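Local atomic coordinates of metallophosphoesterase TT1561-like domain-containing protein (Aquifex aeolicus, PDB entry 2YVT), a protein that is of unknown function but belongs to the calcineurin-like metallophosphoesterases and so probably hydrolyses phosphoester bonds with the help of metal ions. Residues K91-P96 / R121-G126; E135-G140 / L176-Y181; F180-I185 / A202-I207. All coordinates share one frame; numbering follows the deposited sequence.

Contact 1: K91-P96 / R121-G126; sequences KTFVVP and RVLHEG
Phe-93 and Leu-123 form the tightly packed side of this parallel strand pair, with Leu-123 CD1 lying 3.5 Å from Phe-93 CD1. Both side chains also reach Ala-128 and Val-136 of the facing sheet. Arg-121 runs beside the phenyl ring and points the same way; its CG starts anti to the backbone N (chi1 176°), and its CD arrives in plane at the ring edge, 3.7 Å from Phe-93 CE1. The backbones are stitched together. Thr-92 O accepts from Arg-121 N at 2.8 Å, and Val-94 is bound at both ends, its N giving to Arg-121 O and its O taking Leu-123 N at 2.9 Å. Farther on, Pro-96 CG sits over one face of His-124, 4.1 Å from the ring centroid, a CH-pi contact. Gly-140 N and Tyr-156 OH bond the two imidazole nitrogens and so fix the turn of that ring. Leu-123 O is buried without a polar partner, and Val-95 CG2 presses on it at 3.4 Å.

The solvent side is slacker. Lys-91 NZ makes a weak 3.2 Å bond to Thr-92 O and another bond to Asn-119 O, while Arg-121 is itself an exposed residue. The opposite sheet face, with Val-94 and Val-122, is covered instead: helix 103-112 packs on Val-122 through Phe-106 and Ala-110. The whole is a beta-alpha-beta crossover, strand 91-95 passing through helix 103-112 to edge strand 120-122.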
ATOM      1  N   LYS A  91      -1.047 -13.636  -8.716  1.00 10.14           N
ATOM      2  CA  LYS A  91      -1.398 -12.300  -9.213  1.00 10.61           C
ATOM      3  C   LYS A  91      -1.278 -11.330  -8.043  1.00 10.41           C
ATOM      4  O   LYS A  91      -1.878 -11.547  -6.995  1.00 11.28           O
ATOM      5  CB  LYS A  91      -2.820 -12.267  -9.782  1.00 11.95           C
ATOM      6  CG  LYS A  91      -3.261 -10.877 -10.258  1.00 13.45           C
ATOM      7  CD  LYS A  91      -2.517 -10.448 -11.522  1.00 17.05           C
ATOM      8  CE  LYS A  91      -2.690  -8.959 -11.802  1.00 19.18           C
ATOM      9  NZ  LYS A  91      -1.588  -8.148 -11.170  1.00 16.89           N
ATOM     10  N   THR A  92      -0.498 -10.270  -8.222  1.00  9.05           N
ATOM     11  CA  THR A  92      -0.108  -9.416  -7.102  1.00 10.40           C
ATOM     12  C   THR A  92      -0.274  -7.950  -7.450  1.00  9.00           C
ATOM     13  O   THR A  92       0.132  -7.520  -8.540  1.00 11.76           O
ATOM     14  CB  THR A  92       1.368  -9.677  -6.711  1.00 10.07           C
ATOM     15  OG1 THR A  92       1.538 -11.062  -6.389  1.00 11.08           O
ATOM     16  CG2 THR A  92       1.787  -8.841  -5.503  1.00 11.12           C
ATOM     17  N   PHE A  93      -0.871  -7.191  -6.531  1.00  9.17           N
ATOM     18  CA  PHE A  93      -0.913  -5.741  -6.633  1.00  8.23           C
ATOM     19  C   PHE A  93      -0.055  -5.159  -5.526  1.00  9.53           C
ATOM     20  O   PHE A  93      -0.146  -5.585  -4.375  1.00  9.32           O
ATOM     21  CB  PHE A  93      -2.345  -5.216  -6.504  1.00  9.84           C
ATOM     22  CG  PHE A  93      -3.243  -5.633  -7.624  1.00  9.77           C
ATOM     23  CD1 PHE A  93      -3.009  -5.188  -8.921  1.00 11.03           C
ATOM     24  CD2 PHE A  93      -4.315  -6.483  -7.385  1.00 11.46           C
ATOM     25  CE1 PHE A  93      -3.843  -5.567  -9.969  1.00 11.46           C
ATOM     26  CE2 PHE A  93      -5.156  -6.878  -8.424  1.00 12.90           C
ATOM     27  CZ  PHE A  93      -4.918  -6.418  -9.721  1.00 11.94           C
ATOM     28  N   VAL A  94       0.778  -4.192  -5.890  1.00  7.80           N
ATOM     29  CA  VAL A  94       1.696  -3.540  -4.961  1.00  8.28           C
ATOM     30  C   VAL A  94       1.398  -2.045  -4.960  1.00  8.23           C
ATOM     31  O   VAL A  94       1.283  -1.439  -6.019  1.00  8.80           O
ATOM     32  CB  VAL A  94       3.168  -3.771  -5.384  1.00  8.80           C
ATOM     33  CG1 VAL A  94       4.127  -3.021  -4.459  1.00  9.48           C
ATOM     34  CG2 VAL A  94       3.498  -5.271  -5.406  1.00  9.92           C
ATOM     35  N   VAL A  95       1.290  -1.457  -3.767  1.00  7.08           N
ATOM     36  CA  VAL A  95       1.022  -0.020  -3.617  1.00  7.17           C
ATOM     37  C   VAL A  95       2.105   0.567  -2.699  1.00  7.04           C
ATOM     38  O   VAL A  95       2.288   0.079  -1.592  1.00  8.31           O
ATOM     39  CB  VAL A  95      -0.393   0.228  -3.044  1.00  7.43           C
ATOM     40  CG1 VAL A  95      -0.621   1.713  -2.796  1.00  9.47           C
ATOM     41  CG2 VAL A  95      -1.447  -0.341  -3.994  1.00  9.14           C
ATOM     42  N   PRO A  96       2.853   1.583  -3.176  1.00  7.54           N
ATOM     43  CA  PRO A  96       4.006   2.049  -2.410  1.00  7.16           C
ATOM     44  C   PRO A  96       3.636   2.822  -1.151  1.00  7.01           C
ATOM     45  O   PRO A  96       2.574   3.471  -1.092  1.00  7.85           O
ATOM     46  CB  PRO A  96       4.735   2.968  -3.407  1.00  7.23           C
ATOM     47  CG  PRO A  96       3.643   3.500  -4.277  1.00  8.96           C
ATOM     48  CD  PRO A  96       2.688   2.342  -4.435  1.00  7.84           C
ATOM     49  N   ARG A 121       1.580  -6.214 -10.601  1.00 10.93           N
ATOM     50  CA  ARG A 121       1.181  -4.906 -11.091  1.00 11.23           C
ATOM     51  C   ARG A 121       1.276  -3.900  -9.957  1.00 10.72           C
ATOM     52  O   ARG A 121       0.653  -4.080  -8.919  1.00 10.79           O
ATOM     53  CB  ARG A 121      -0.248  -4.968 -11.615  1.00 14.98           C
ATOM     54  CG  ARG A 121      -0.788  -3.636 -12.069  1.00 20.05           C
ATOM     55  CD  ARG A 121      -2.104  -3.806 -12.782  1.00 25.64           C
ATOM     56  NE  ARG A 121      -1.942  -4.058 -14.215  1.00 30.13           N
ATOM     57  CZ  ARG A 121      -2.045  -3.121 -15.153  1.00 31.20           C
ATOM     58  NH1 ARG A 121      -2.307  -1.862 -14.820  1.00 31.97           N
ATOM     59  NH2 ARG A 121      -1.881  -3.443 -16.429  1.00 33.45           N
ATOM     60  N   VAL A 122       2.067  -2.852 -10.159  1.00  9.86           N
ATOM     61  CA  VAL A 122       2.113  -1.744  -9.213  1.00 10.70           C
ATOM     62  C   VAL A 122       0.962  -0.793  -9.527  1.00 10.58           C
ATOM     63  O   VAL A 122       0.775  -0.392 -10.682  1.00 12.29           O
ATOM     64  CB  VAL A 122       3.472  -0.992  -9.270  1.00 11.35           C
ATOM     65  CG1 VAL A 122       3.393   0.325  -8.515  1.00 12.79           C
ATOM     66  CG2 VAL A 122       4.582  -1.867  -8.708  1.00 14.21           C
ATOM     67  N   LEU A 123       0.184  -0.457  -8.498  1.00 10.05           N
ATOM     68  CA  LEU A 123      -0.921   0.486  -8.637  1.00 10.52           C
ATOM     69  C   LEU A 123      -0.631   1.714  -7.808  1.00 10.50           C
ATOM     70  O   LEU A 123      -0.596   1.660  -6.579  1.00  9.86           O
ATOM     71  CB  LEU A 123      -2.245  -0.142  -8.191  1.00 11.66           C
ATOM     72  CG  LEU A 123      -2.740  -1.341  -8.987  1.00 12.45           C
ATOM     73  CD1 LEU A 123      -4.032  -1.834  -8.373  1.00 12.58           C
ATOM     74  CD2 LEU A 123      -2.937  -0.990 -10.452  1.00 14.29           C
ATOM     75  N   HIS A 124      -0.385   2.818  -8.494  1.00  9.81           N
ATOM     76  CA  HIS A 124      -0.179   4.083  -7.821  1.00  9.18           C
ATOM     77  C   HIS A 124      -0.673   5.202  -8.719  1.00  9.18           C
ATOM     78  O   HIS A 124      -0.122   5.429  -9.801  1.00  9.93           O
ATOM     79  CB  HIS A 124       1.293   4.297  -7.446  1.00  9.04           C
ATOM     80  CG  HIS A 124       1.540   5.600  -6.752  1.00  9.02           C
ATOM     81  ND1 HIS A 124       0.910   5.941  -5.571  1.00  8.72           N
ATOM     82  CD2 HIS A 124       2.316   6.658  -7.083  1.00  8.66           C
ATOM     83  CE1 HIS A 124       1.301   7.147  -5.198  1.00  8.91           C
ATOM     84  NE2 HIS A 124       2.147   7.608  -6.103  1.00  8.43           N
ATOM     85  N   GLU A 125      -1.724   5.885  -8.264  1.00  8.25           N
ATOM     86  CA  GLU A 125      -2.433   6.879  -9.086  1.00  9.39           C
ATOM     87  C   GLU A 125      -2.970   6.224 -10.362  1.00 10.45           C
ATOM     88  O   GLU A 125      -2.966   6.818 -11.445  1.00 12.23           O
ATOM     89  CB  GLU A 125      -1.536   8.070  -9.422  1.00 10.11           C
ATOM     90  CG  GLU A 125      -0.797   8.634  -8.228  1.00 11.63           C
ATOM     91  CD  GLU A 125       0.067   9.797  -8.598  1.00 14.11           C
ATOM     92  OE1 GLU A 125      -0.482  10.777  -9.123  1.00 17.71           O
ATOM     93  OE2 GLU A 125       1.291   9.726  -8.381  1.00 17.02           O
ATOM     94  N   GLY A 126      -3.437   4.990 -10.218  1.00 10.42           N
ATOM     95  CA  GLY A 126      -3.855   4.199 -11.358  1.00 11.47           C
ATOM     96  C   GLY A 126      -4.717   3.030 -10.952  1.00 11.87           C
ATOM     97  O   GLY A 126      -5.072   2.863  -9.770  1.00 11.46           O
TER

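Contact 2: E135-G140 / L176-Y181; sequences EVIGFG and LVTIFY
Ile-137 N gives to Val-177 O at 2.8 Å, one of four backbone hydrogen bonds that join this parallel pair. The other three run from Val-177 N to Glu-135 O, Ile-179 N to Ile-137 O and Phe-139 N to Ile-179 O. Weaker CA-H...O contacts fill the intervals, as where Gly-138 CA approaches Ile-179 O at 3.3 Å.

Apolar packing occupies both faces. On the face turned to strand 91-95, Val-136 CG1 meets Ile-179 CD1 at 3.6 Å; CG1 of that isoleucine, anti to its own carbonyl carbon (chi1 -51°), starts the branch that ends in this CD1. On the other face Leu-176 leans across to Ile-137 and Glu-135, its CD1 4.1 Å from Glu-135 CB, although the exact spacing of the leucine and isoleucine methyl ends is doubtful. An alanine in place of Leu-176 would probably open a gap beside the Ile-137 side chain and Glu-135 CB, where the leucine's branch now lies.

Aromatic groups take over toward the end of the strands. Phe-180 offers its edge, in plane, to Phe-139 O, which lies 3.5 Å from Phe-180 CD1, and the same CD1 touches Phe-139 CB at 3.9 Å. Beyond it Tyr-181 OH bonds to Lys-98 NZ. Strands 134-144 and 175-180 thus pair inside one sheet of the two-sheet calcineurin-like fold, where in this family metal-binding loops follow the strand ends.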
ATOM      1  N   GLU A 135     -12.744  -3.284 -10.493  1.00 14.85           N
ATOM      2  CA  GLU A 135     -11.695  -2.315 -10.784  1.00 15.62           C
ATOM      3  C   GLU A 135     -10.901  -2.141  -9.499  1.00 13.66           C
ATOM      4  O   GLU A 135     -11.473  -1.885  -8.434  1.00 14.40           O
ATOM      5  CB  GLU A 135     -12.262  -0.961 -11.236  1.00 18.97           C
ATOM      6  CG  GLU A 135     -12.934  -0.968 -12.622  1.00 23.20           C
ATOM      7  CD  GLU A 135     -11.953  -1.045 -13.794  1.00 26.03           C
ATOM      8  OE1 GLU A 135     -10.732  -1.193 -13.580  1.00 27.02           O
ATOM      9  OE2 GLU A 135     -12.416  -0.958 -14.954  1.00 28.63           O
ATOM     10  N   VAL A 136      -9.584  -2.291  -9.601  1.00 10.83           N
ATOM     11  CA  VAL A 136      -8.709  -2.123  -8.446  1.00 10.88           C
ATOM     12  C   VAL A 136      -7.950  -0.818  -8.612  1.00 11.07           C
ATOM     13  O   VAL A 136      -7.270  -0.622  -9.615  1.00 12.02           O
ATOM     14  CB  VAL A 136      -7.740  -3.319  -8.288  1.00 11.04           C
ATOM     15  CG1 VAL A 136      -6.995  -3.242  -6.958  1.00 12.05           C
ATOM     16  CG2 VAL A 136      -8.526  -4.631  -8.356  1.00 13.48           C
ATOM     17  N   ILE A 137      -8.101   0.074  -7.638  1.00 10.90           N
ATOM     18  CA  ILE A 137      -7.472   1.394  -7.685  1.00 11.87           C
ATOM     19  C   ILE A 137      -6.429   1.462  -6.584  1.00 10.10           C
ATOM     20  O   ILE A 137      -6.694   1.049  -5.455  1.00 11.44           O
ATOM     21  CB  ILE A 137      -8.515   2.505  -7.470  1.00 14.11           C
ATOM     22  CG1 ILE A 137      -9.568   2.456  -8.581  1.00 16.65           C
ATOM     23  CG2 ILE A 137      -7.859   3.886  -7.428  1.00 15.38           C
ATOM     24  CD1 ILE A 137     -10.763   3.298  -8.271  1.00 20.93           C
ATOM     25  N   GLY A 138      -5.246   1.975  -6.909  1.00  9.17           N
ATOM     26  CA  GLY A 138      -4.199   2.162  -5.908  1.00  8.57           C
ATOM     27  C   GLY A 138      -3.717   3.595  -5.842  1.00  8.67           C
ATOM     28  O   GLY A 138      -3.561   4.255  -6.867  1.00  8.94           O
ATOM     29  N   PHE A 139      -3.482   4.085  -4.630  1.00  7.86           N
ATOM     30  CA  PHE A 139      -2.880   5.403  -4.459  1.00  8.14           C
ATOM     31  C   PHE A 139      -2.038   5.339  -3.188  1.00  8.28           C
ATOM     32  O   PHE A 139      -2.564   5.314  -2.068  1.00  8.58           O
ATOM     33  CB  PHE A 139      -3.960   6.499  -4.380  1.00  8.95           C
ATOM     34  CG  PHE A 139      -3.461   7.886  -4.744  1.00  7.71           C
ATOM     35  CD1 PHE A 139      -4.148   8.651  -5.693  1.00  8.77           C
ATOM     36  CD2 PHE A 139      -2.318   8.424  -4.155  1.00  8.63           C
ATOM     37  CE1 PHE A 139      -3.708   9.932  -6.048  1.00  9.06           C
ATOM     38  CE2 PHE A 139      -1.860   9.705  -4.499  1.00  9.01           C
ATOM     39  CZ  PHE A 139      -2.565  10.465  -5.445  1.00  8.74           C
ATOM     40  N   GLY A 140      -0.725   5.256  -3.383  1.00  7.45           N
ATOM     41  CA  GLY A 140       0.212   5.092  -2.279  1.00  8.02           C
ATOM     42  C   GLY A 140       0.695   6.383  -1.644  1.00  7.60           C
ATOM     43  O   GLY A 140       0.192   7.477  -1.931  1.00  8.15           O
ATOM     44  N   LEU A 176     -15.682  -1.850  -6.933  1.00 16.22           N
ATOM     45  CA  LEU A 176     -14.473  -1.071  -6.732  1.00 16.13           C
ATOM     46  C   LEU A 176     -13.720  -1.514  -5.486  1.00 15.39           C
ATOM     47  O   LEU A 176     -14.290  -1.564  -4.392  1.00 15.06           O
ATOM     48  CB  LEU A 176     -14.833   0.414  -6.638  1.00 18.12           C
ATOM     49  CG  LEU A 176     -13.715   1.442  -6.575  1.00 19.92           C
ATOM     50  CD1 LEU A 176     -12.849   1.291  -7.807  1.00 20.79           C
ATOM     51  CD2 LEU A 176     -14.305   2.844  -6.480  1.00 18.74           C
ATOM     52  N   VAL A 177     -12.438  -1.828  -5.664  1.00 13.91           N
ATOM     53  CA  VAL A 177     -11.538  -2.111  -4.549  1.00 13.90           C
ATOM     54  C   VAL A 177     -10.445  -1.052  -4.576  1.00 13.29           C
ATOM     55  O   VAL A 177      -9.765  -0.889  -5.591  1.00 13.96           O
ATOM     56  CB  VAL A 177     -10.910  -3.519  -4.647  1.00 13.29           C
ATOM     57  CG1 VAL A 177      -9.874  -3.745  -3.533  1.00 14.67           C
ATOM     58  CG2 VAL A 177     -11.997  -4.603  -4.598  1.00 15.36           C
ATOM     59  N   THR A 178     -10.296  -0.320  -3.473  1.00 11.64           N
ATOM     60  CA  THR A 178      -9.261   0.721  -3.388  1.00 11.19           C
ATOM     61  C   THR A 178      -8.185   0.279  -2.411  1.00 11.11           C
ATOM     62  O   THR A 178      -8.476  -0.353  -1.395  1.00 13.95           O
ATOM     63  CB  THR A 178      -9.829   2.087  -2.951  1.00 11.72           C
ATOM     64  OG1 THR A 178     -10.500   1.945  -1.696  1.00 11.82           O
ATOM     65  CG2 THR A 178     -10.824   2.629  -3.995  1.00 13.01           C
ATOM     66  N   ILE A 179      -6.938   0.579  -2.746  1.00  9.32           N
ATOM     67  CA  ILE A 179      -5.804   0.213  -1.913  1.00  8.29           C
ATOM     68  C   ILE A 179      -4.990   1.466  -1.668  1.00  8.32           C
ATOM     69  O   ILE A 179      -4.525   2.096  -2.619  1.00  9.46           O
ATOM     70  CB  ILE A 179      -4.915  -0.864  -2.583  1.00  7.99           C
ATOM     71  CG1 ILE A 179      -5.762  -2.057  -3.052  1.00  8.63           C
ATOM     72  CG2 ILE A 179      -3.814  -1.328  -1.616  1.00  9.55           C
ATOM     73  CD1 ILE A 179      -5.017  -3.052  -3.914  1.00  9.66           C
ATOM     74  N   PHE A 180      -4.842   1.830  -0.394  1.00  8.28           N
ATOM     75  CA  PHE A 180      -4.115   3.038  -0.001  1.00  8.81           C
ATOM     76  C   PHE A 180      -3.078   2.677   1.037  1.00  8.06           C
ATOM     77  O   PHE A 180      -3.325   1.825   1.886  1.00  9.37           O
ATOM     78  CB  PHE A 180      -5.055   4.078   0.637  1.00 10.43           C
ATOM     79  CG  PHE A 180      -6.222   4.465  -0.224  1.00 10.81           C
ATOM     80  CD1 PHE A 180      -6.030   5.098  -1.448  1.00 12.53           C
ATOM     81  CD2 PHE A 180      -7.518   4.201   0.204  1.00 12.30           C
ATOM     82  CE1 PHE A 180      -7.127   5.453  -2.246  1.00 12.19           C
ATOM     83  CE2 PHE A 180      -8.615   4.556  -0.575  1.00 12.61           C
ATOM     84  CZ  PHE A 180      -8.419   5.185  -1.800  1.00 12.44           C
ATOM     85  N   TYR A 181      -1.921   3.335   0.991  1.00  7.88           N
ATOM     86  CA  TYR A 181      -1.003   3.242   2.116  1.00  7.97           C
ATOM     87  C   TYR A 181      -1.654   3.857   3.365  1.00  7.84           C
ATOM     88  O   TYR A 181      -1.602   3.293   4.455  1.00  8.82           O
ATOM     89  CB  TYR A 181       0.326   3.931   1.794  1.00  9.14           C
ATOM     90  CG  TYR A 181       1.230   4.059   2.990  1.00  8.33           C
ATOM     91  CD1 TYR A 181       1.860   2.938   3.534  1.00  8.49           C
ATOM     92  CD2 TYR A 181       1.457   5.304   3.587  1.00  8.62           C
ATOM     93  CE1 TYR A 181       2.703   3.053   4.643  1.00  8.44           C
ATOM     94  CE2 TYR A 181       2.304   5.435   4.686  1.00  7.76           C
ATOM     95  CZ  TYR A 181       2.918   4.307   5.213  1.00  9.54           C
ATOM     96  OH  TYR A 181       3.740   4.429   6.302  1.00 10.71           O
TER

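Contact 3: F180-I185 / A202-I207; sequences FYTPPI and AVVNTI
Thr-182 OG1 is gripped by two backbone groups, Leu-143 N and Gly-141 O, which pin the side chain and leave its methyl to meet the helix: Thr-182 CG2 lies 3.9 Å from Val-204 CG2. Val-204 is the residue most deeply covered here. Its CG1, anti to the backbone N (chi1 -177°), packs 3.8 Å from Pro-184 CD and also 3.9 Å from Phe-180 CD2, the valine and the phenyl group sliding past each other in opposite directions. Its CG2 rests 3.3 Å from Thr-182 O, a buried carbonyl oxygen for which the model holds no polar partner. One turn along, Ile-207 and Phe-180 reach toward each other tip to tip; CG2 of the isoleucine stands 3.6 Å from Phe-180 CZ, while its CD1 lies over a face of the ring. At the outer margin Asn-205 packs on Pro-184 and crosses Ile-185 at about a right angle. Within the helix, Ala-202 O takes both N and OG1 of Thr-206, from opposite faces of its carbonyl plane.

The loop after strand 175-180 is in this way held against the start of helix 202-211, with Val-218 of strand 215-218 touching the two prolines, Leu-143 of strand 134-144 touching Val-204 and Ile-207, and helix 158-164 flanking the helix through Arg-158 and Val-161.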
ATOM      1  N   PHE A 180      -4.842   1.830  -0.394  1.00  8.28           N
ATOM      2  CA  PHE A 180      -4.115   3.038  -0.001  1.00  8.81           C
ATOM      3  C   PHE A 180      -3.078   2.677   1.037  1.00  8.06           C
ATOM      4  O   PHE A 180      -3.325   1.825   1.886  1.00  9.37           O
ATOM      5  CB  PHE A 180      -5.055   4.078   0.637  1.00 10.43           C
ATOM      6  CG  PHE A 180      -6.222   4.465  -0.224  1.00 10.81           C
ATOM      7  CD1 PHE A 180      -6.030   5.098  -1.448  1.00 12.53           C
ATOM      8  CD2 PHE A 180      -7.518   4.201   0.204  1.00 12.30           C
ATOM      9  CE1 PHE A 180      -7.127   5.453  -2.246  1.00 12.19           C
ATOM     10  CE2 PHE A 180      -8.615   4.556  -0.575  1.00 12.61           C
ATOM     11  CZ  PHE A 180      -8.419   5.185  -1.800  1.00 12.44           C
ATOM     12  N   TYR A 181      -1.921   3.335   0.991  1.00  7.88           N
ATOM     13  CA  TYR A 181      -1.003   3.242   2.116  1.00  7.97           C
ATOM     14  C   TYR A 181      -1.654   3.857   3.365  1.00  7.84           C
ATOM     15  O   TYR A 181      -1.602   3.293   4.455  1.00  8.82           O
ATOM     16  CB  TYR A 181       0.326   3.931   1.794  1.00  9.14           C
ATOM     17  CG  TYR A 181       1.230   4.059   2.990  1.00  8.33           C
ATOM     18  CD1 TYR A 181       1.860   2.938   3.534  1.00  8.49           C
ATOM     19  CD2 TYR A 181       1.457   5.304   3.587  1.00  8.62           C
ATOM     20  CE1 TYR A 181       2.703   3.053   4.643  1.00  8.44           C
ATOM     21  CE2 TYR A 181       2.304   5.435   4.686  1.00  7.76           C
ATOM     22  CZ  TYR A 181       2.918   4.307   5.213  1.00  9.54           C
ATOM     23  OH  TYR A 181       3.740   4.429   6.302  1.00 10.71           O
ATOM     24  N   THR A 182      -2.272   5.021   3.186  1.00  8.23           N
ATOM     25  CA  THR A 182      -2.842   5.769   4.301  1.00  7.48           C
ATOM     26  C   THR A 182      -4.263   5.300   4.618  1.00  8.15           C
ATOM     27  O   THR A 182      -5.111   5.255   3.723  1.00  8.25           O
ATOM     28  CB  THR A 182      -2.847   7.268   3.990  1.00  8.22           C
ATOM     29  OG1 THR A 182      -1.523   7.680   3.672  1.00  8.83           O
ATOM     30  CG2 THR A 182      -3.340   8.073   5.184  1.00  7.71           C
ATOM     31  N   PRO A 183      -4.520   4.943   5.892  1.00  8.93           N
ATOM     32  CA  PRO A 183      -5.874   4.566   6.277  1.00  8.37           C
ATOM     33  C   PRO A 183      -6.751   5.774   6.610  1.00  8.90           C
ATOM     34  O   PRO A 183      -6.231   6.858   6.902  1.00  8.74           O
ATOM     35  CB  PRO A 183      -5.653   3.731   7.545  1.00  8.39           C
ATOM     36  CG  PRO A 183      -4.440   4.346   8.184  1.00  9.88           C
ATOM     37  CD  PRO A 183      -3.575   4.844   7.026  1.00  8.08           C
ATOM     38  N   PRO A 184      -8.075   5.584   6.576  1.00  8.85           N
ATOM     39  CA  PRO A 184      -8.968   6.628   7.062  1.00  9.16           C
ATOM     40  C   PRO A 184      -8.986   6.652   8.580  1.00 10.69           C
ATOM     41  O   PRO A 184      -8.550   5.692   9.224  1.00 11.04           O
ATOM     42  CB  PRO A 184     -10.335   6.160   6.567  1.00  9.70           C
ATOM     43  CG  PRO A 184     -10.230   4.661   6.587  1.00  9.31           C
ATOM     44  CD  PRO A 184      -8.815   4.384   6.140  1.00  9.53           C
ATOM     45  N   ILE A 185      -9.515   7.736   9.144  1.00  9.78           N
ATOM     46  CA  ILE A 185      -9.827   7.793  10.571  1.00 11.48           C
ATOM     47  C   ILE A 185     -10.902   6.751  10.892  1.00 11.27           C
ATOM     48  O   ILE A 185     -11.974   6.744  10.285  1.00 12.25           O
ATOM     49  CB  ILE A 185     -10.336   9.201  10.987  1.00 12.42           C
ATOM     50  CG1 ILE A 185      -9.389  10.315  10.503  1.00 13.93           C
ATOM     51  CG2 ILE A 185     -10.582   9.261  12.499  1.00 12.81           C
ATOM     52  CD1 ILE A 185      -7.975  10.262  11.060  1.00 14.86           C
ATOM     53  N   ALA A 202      -8.068  12.187   7.358  1.00 11.27           N
ATOM     54  CA  ALA A 202      -9.403  12.577   6.920  1.00 12.06           C
ATOM     55  C   ALA A 202      -9.492  12.626   5.406  1.00 11.87           C
ATOM     56  O   ALA A 202     -10.579  12.549   4.842  1.00 11.88           O
ATOM     57  CB  ALA A 202      -9.772  13.934   7.507  1.00 12.45           C
ATOM     58  N   VAL A 203      -8.343  12.759   4.738  1.00 11.63           N
ATOM     59  CA  VAL A 203      -8.334  12.754   3.279  1.00 11.76           C
ATOM     60  C   VAL A 203      -8.902  11.433   2.777  1.00 11.63           C
ATOM     61  O   VAL A 203      -9.652  11.393   1.802  1.00 12.30           O
ATOM     62  CB  VAL A 203      -6.915  12.983   2.717  1.00 11.76           C
ATOM     63  CG1 VAL A 203      -6.896  12.752   1.217  1.00 12.36           C
ATOM     64  CG2 VAL A 203      -6.445  14.391   3.055  1.00 13.15           C
ATOM     65  N   VAL A 204      -8.564  10.346   3.470  1.00 12.16           N
ATOM     66  CA  VAL A 204      -9.009   9.028   3.042  1.00 10.96           C
ATOM     67  C   VAL A 204     -10.501   8.824   3.351  1.00 10.84           C
ATOM     68  O   VAL A 204     -11.221   8.235   2.550  1.00 10.51           O
ATOM     69  CB  VAL A 204      -8.106   7.905   3.609  1.00 11.72           C
ATOM     70  CG1 VAL A 204      -8.552   6.558   3.086  1.00 12.33           C
ATOM     71  CG2 VAL A 204      -6.651   8.165   3.196  1.00 12.30           C
ATOM     72  N   ASN A 205     -10.983   9.340   4.481  1.00 11.31           N
ATOM     73  CA  ASN A 205     -12.440   9.301   4.714  1.00 10.91           C
ATOM     74  C   ASN A 205     -13.153  10.017   3.584  1.00 11.68           C
ATOM     75  O   ASN A 205     -14.203   9.578   3.117  1.00 12.09           O
ATOM     76  CB  ASN A 205     -12.830   9.943   6.051  1.00 11.05           C
ATOM     77  CG  ASN A 205     -12.261   9.200   7.230  1.00 11.81           C
ATOM     78  OD1 ASN A 205     -12.979   8.502   7.967  1.00 14.05           O
ATOM     79  ND2 ASN A 205     -10.967   9.325   7.412  1.00  9.16           N
ATOM     80  N   THR A 206     -12.556  11.121   3.145  1.00 11.11           N
ATOM     81  CA  THR A 206     -13.125  11.931   2.082  1.00 12.67           C
ATOM     82  C   THR A 206     -13.109  11.195   0.739  1.00 12.86           C
ATOM     83  O   THR A 206     -14.120  11.188   0.036  1.00 14.08           O
ATOM     84  CB  THR A 206     -12.429  13.304   1.991  1.00 13.41           C
ATOM     85  OG1 THR A 206     -12.505  13.970   3.263  1.00 13.09           O
ATOM     86  CG2 THR A 206     -13.083  14.167   0.933  1.00 14.73           C
ATOM     87  N   ILE A 207     -11.978  10.562   0.400  1.00 13.44           N
ATOM     88  CA  ILE A 207     -11.890   9.730  -0.807  1.00 15.59           C
ATOM     89  C   ILE A 207     -12.936   8.625  -0.787  1.00 13.86           C
ATOM     90  O   ILE A 207     -13.574   8.339  -1.791  1.00 14.72           O
ATOM     91  CB  ILE A 207     -10.530   8.986  -0.938  1.00 17.44           C
ATOM     92  CG1 ILE A 207      -9.337   9.932  -0.966  1.00 20.09           C
ATOM     93  CG2 ILE A 207     -10.547   8.074  -2.177  1.00 19.57           C
ATOM     94  CD1 ILE A 207      -8.011   9.177  -0.928  1.00 18.76           C
TER

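In the fold
Contacts 1 and 2 lie deep, their centres each about 8 Å from that of the chain; both are parallel strand pairs, but in different sheets. They meet where Val-95 packs on Ile-179 and Gly-140, and Gly-126 O probably accepts from Gly-138 N at a G1 beta bulge. Contact 1 has an exposed arginine, contact 3 a partly exposed margin, whereas contact 2 is almost wholly buried. Contact 3, its centre about 12 Å from that of the chain, shares Phe-180 and Tyr-181 with contact 2. Chemistry follows place: backbone bonds knit the strand pairs, while aliphatic groups, prolines and one phenyl ring seat helix on loop. Sheet, facing sheet and outer helix form layers, as in the calcineurin-like fold.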